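Local coordinates for protein DyP-type peroxidase (PDB 6FSK) that probably uses hydrogen peroxide and a heme b cofactor to oxidise substrates such as dyes and manganese(II), as a fungal dye-decolorizing peroxidase, at residues 422-430 against 438-446. The protein carries 1 engineered substitution. Residues are numbered along the deposited sequence; the frame is centred on the assembly and turned at random.
Sequences GVVPGFDAI and GIRQISGTN
Gly426 and Ile442 form a single beta bridge, in which Ser443 N donates to Pro425 O at 3.0 Å and Phe427 N donates to Gln441 O at 2.9 Å. The touching parts, 424-429 and 440-443, run 117° apart end to end. Gly426 CA sits 3.3 Å from Gln441 O, close enough for a CA-H...O contact. A third bond comes from a side chain: Ser443 OG donates to Val424 O at 2.7 Å, from above that carbonyl's plane. With chi1 at 76°, the hydroxyl lies between the serine's own N and carbonyl carbon and reaches the backbone O of Val424. Segment 422-430, in the loop after helix 408-412, lies against strand 441-443, which pairs antiparallel with strand 453-455. Segment 422-430 also reaches the proximal side of the heme: Asp428 OD2 hydrogen-bonds ND1 of His329, the axial iron ligand, while OD1 closes an Asx turn by accepting from Ile430 N at 2.8 Å. Ile430 itself touches the heme. Beside the bridge, the Arg440 chain crosses the Phe427 ring. Its CG stands over the ring centre, 3.6 Å from the centroid, in a CH-pi contact. The chain bends at chi3, and the guanidinium plane ends steeply tilted to the ring. A water links Arg440 NH2 to Ala429 O; NH2 also makes a long, weak ion pair with Asp460. Ile442, with CG1 anti to the backbone N (chi1 -176°), brings CD1 to 3.5 Å from Phe427 O and against Ala429 CB.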
loop_
_atom_site.group_PDB
_atom_site.type_symbol
_atom_site.label_atom_id
_atom_site.label_comp_id
_atom_site.label_asym_id
_atom_site.label_seq_id
_atom_site.Cartn_x
_atom_site.Cartn_y
_atom_site.Cartn_z
ATOM N N GLY A 422 26.449 -17.864 1.730
ATOM C CA GLY A 422 26.125 -17.919 0.335
ATOM C C GLY A 422 24.648 -17.671 0.005
ATOM O O GLY A 422 24.263 -17.721 -1.188
ATOM N N VAL A 423 23.802 -17.484 1.026
ATOM C CA VAL A 423 22.355 -17.366 0.697
ATOM C C VAL A 423 22.072 -15.907 0.271
ATOM O O VAL A 423 22.392 -14.928 1.009
ATOM C CB VAL A 423 21.482 -17.704 1.930
ATOM C CG1 VAL A 423 20.018 -17.438 1.632
ATOM C CG2 VAL A 423 21.693 -19.106 2.352
ATOM N N VAL A 424 21.455 -15.771 -0.889
ATOM C CA VAL A 424 21.136 -14.528 -1.537
ATOM C C VAL A 424 19.615 -14.620 -1.864
ATOM O O VAL A 424 19.235 -15.226 -2.836
ATOM C CB VAL A 424 21.961 -14.247 -2.847
ATOM C CG1 VAL A 424 21.570 -12.869 -3.378
ATOM C CG2 VAL A 424 23.466 -14.279 -2.515
ATOM N N PRO A 425 18.766 -14.059 -0.962
ATOM C CA PRO A 425 17.342 -14.242 -1.171
ATOM C C PRO A 425 16.840 -13.799 -2.536
ATOM O O PRO A 425 15.972 -14.431 -3.103
ATOM C CB PRO A 425 16.716 -13.356 -0.084
ATOM C CG PRO A 425 17.712 -13.588 1.061
ATOM C CD PRO A 425 19.025 -13.420 0.352
ATOM N N GLY A 426 17.391 -12.718 -3.043
ATOM C CA GLY A 426 16.929 -12.086 -4.248
ATOM C C GLY A 426 15.839 -11.075 -4.033
ATOM O O GLY A 426 15.640 -10.562 -2.915
ATOM N N PHE A 427 15.276 -10.667 -5.134
ATOM C CA PHE A 427 14.255 -9.638 -5.149
ATOM C C PHE A 427 12.885 -10.157 -4.695
ATOM O O PHE A 427 12.503 -11.308 -4.949
ATOM C CB PHE A 427 14.088 -9.005 -6.587
ATOM C CG PHE A 427 15.232 -8.120 -6.962
ATOM C CD1 PHE A 427 16.422 -8.676 -7.357
ATOM C CD2 PHE A 427 15.152 -6.773 -6.850
ATOM C CE1 PHE A 427 17.520 -7.877 -7.691
ATOM C CE2 PHE A 427 16.242 -5.960 -7.161
ATOM C CZ PHE A 427 17.426 -6.535 -7.580
ATOM N N ASP A 428 12.113 -9.240 -4.107
ATOM C CA ASP A 428 10.684 -9.417 -3.989
ATOM C C ASP A 428 10.170 -9.486 -5.436
ATOM O O ASP A 428 10.439 -8.573 -6.246
ATOM C CB ASP A 428 10.122 -8.210 -3.288
ATOM C CG ASP A 428 8.645 -8.233 -3.146
ATOM O OD1 ASP A 428 7.892 -8.534 -4.133
ATOM O OD2 ASP A 428 8.138 -7.881 -2.014
ATOM N N ALA A 429 9.555 -10.603 -5.826
ATOM C CA ALA A 429 9.186 -10.780 -7.227
ATOM C C ALA A 429 7.896 -10.123 -7.580
ATOM O O ALA A 429 7.508 -10.061 -8.745
ATOM C CB ALA A 429 9.138 -12.276 -7.556
ATOM N N ILE A 430 7.215 -9.582 -6.614
ATOM C CA ILE A 430 5.990 -8.826 -6.910
ATOM C C ILE A 430 6.320 -7.349 -7.145
ATOM O O ILE A 430 5.976 -6.770 -8.146
ATOM C CB ILE A 430 4.934 -8.991 -5.787
ATOM C CG1 ILE A 430 4.625 -10.441 -5.557
ATOM C CG2 ILE A 430 3.697 -8.165 -6.070
ATOM C CD1 ILE A 430 3.964 -11.154 -6.702
ATOM N N GLY A 438 17.798 -3.832 -14.865
ATOM C CA GLY A 438 18.553 -5.081 -15.155
ATOM C C GLY A 438 17.957 -6.367 -14.628
ATOM O O GLY A 438 16.828 -6.373 -14.162
ATOM N N ILE A 439 18.767 -7.418 -14.555
ATOM C CA ILE A 439 18.308 -8.768 -14.317
ATOM C C ILE A 439 17.946 -8.895 -12.829
ATOM O O ILE A 439 18.786 -8.534 -11.982
ATOM C CB ILE A 439 19.529 -9.740 -14.494
ATOM C CG1 ILE A 439 19.980 -9.746 -15.959
ATOM C CG2 ILE A 439 19.141 -11.155 -14.092
ATOM C CD1 ILE A 439 18.801 -10.042 -16.902
ATOM N N ARG A 440 16.706 -9.327 -12.529
ATOM C CA ARG A 440 16.314 -9.736 -11.171
ATOM C C ARG A 440 16.151 -11.244 -11.025
ATOM O O ARG A 440 15.730 -11.940 -11.989
ATOM C CB ARG A 440 14.996 -9.059 -10.826
ATOM C CG ARG A 440 15.073 -7.579 -10.679
ATOM C CD ARG A 440 13.751 -6.859 -10.353
ATOM N NE ARG A 440 12.818 -7.213 -11.389
ATOM C CZ ARG A 440 11.670 -7.828 -11.196
ATOM N NH1 ARG A 440 11.110 -7.916 -9.996
ATOM N NH2 ARG A 440 11.026 -8.296 -12.258
ATOM N N GLN A 441 16.509 -11.780 -9.888
ATOM C CA GLN A 441 16.429 -13.222 -9.569
ATOM C C GLN A 441 15.792 -13.345 -8.187
ATOM O O GLN A 441 15.827 -12.390 -7.358
ATOM C CB GLN A 441 17.881 -13.783 -9.454
ATOM C CG GLN A 441 18.392 -13.981 -10.847
ATOM C CD GLN A 441 19.837 -14.376 -11.158
ATOM O OE1 GLN A 441 20.594 -15.042 -10.422
ATOM N NE2 GLN A 441 20.166 -14.058 -12.362
ATOM N N ILE A 442 15.214 -14.526 -7.958
ATOM C CA ILE A 442 14.656 -14.932 -6.715
ATOM C C ILE A 442 15.099 -16.331 -6.373
ATOM O O ILE A 442 14.989 -17.215 -7.223
ATOM C CB ILE A 442 13.142 -14.708 -6.585
ATOM C CG1 ILE A 442 12.699 -15.092 -5.176
ATOM C CG2 ILE A 442 12.368 -15.466 -7.654
ATOM C CD1 ILE A 442 11.288 -14.641 -4.834
ATOM N N SER A 443 15.673 -16.552 -5.181
ATOM C CA SER A 443 16.111 -17.892 -4.768
ATOM C C SER A 443 15.161 -18.454 -3.752
ATOM O O SER A 443 14.281 -17.752 -3.228
ATOM C CB SER A 443 17.534 -17.789 -4.179
ATOM O OG SER A 443 17.511 -17.255 -2.886
ATOM N N GLY A 444 15.357 -19.709 -3.393
ATOM C CA GLY A 444 14.645 -20.323 -2.316
ATOM C C GLY A 444 13.243 -20.800 -2.651
ATOM O O GLY A 444 12.558 -21.325 -1.772
ATOM N N THR A 445 12.773 -20.644 -3.901
ATOM C CA THR A 445 11.420 -21.039 -4.222
ATOM C C THR A 445 11.210 -22.579 -4.243
ATOM O O THR A 445 10.113 -22.994 -3.978
ATOM C CB THR A 445 10.895 -20.373 -5.493
ATOM O OG1 THR A 445 11.601 -20.813 -6.650
ATOM C CG2 THR A 445 10.907 -18.811 -5.370
ATOM N N ASN A 446 12.202 -23.412 -4.577
ATOM C CA ASN A 446 12.026 -24.855 -4.551
ATOM C C ASN A 446 12.433 -25.324 -3.124
ATOM O O ASN A 446 13.600 -25.135 -2.725
ATOM C CB ASN A 446 12.899 -25.541 -5.538
ATOM C CG ASN A 446 12.623 -27.055 -5.546
ATOM O OD1 ASN A 446 12.591 -27.732 -4.527
ATOM N ND2 ASN A 446 12.248 -27.536 -6.712
HETATM O O HOH W 1 8.426 -8.861 -10.937
#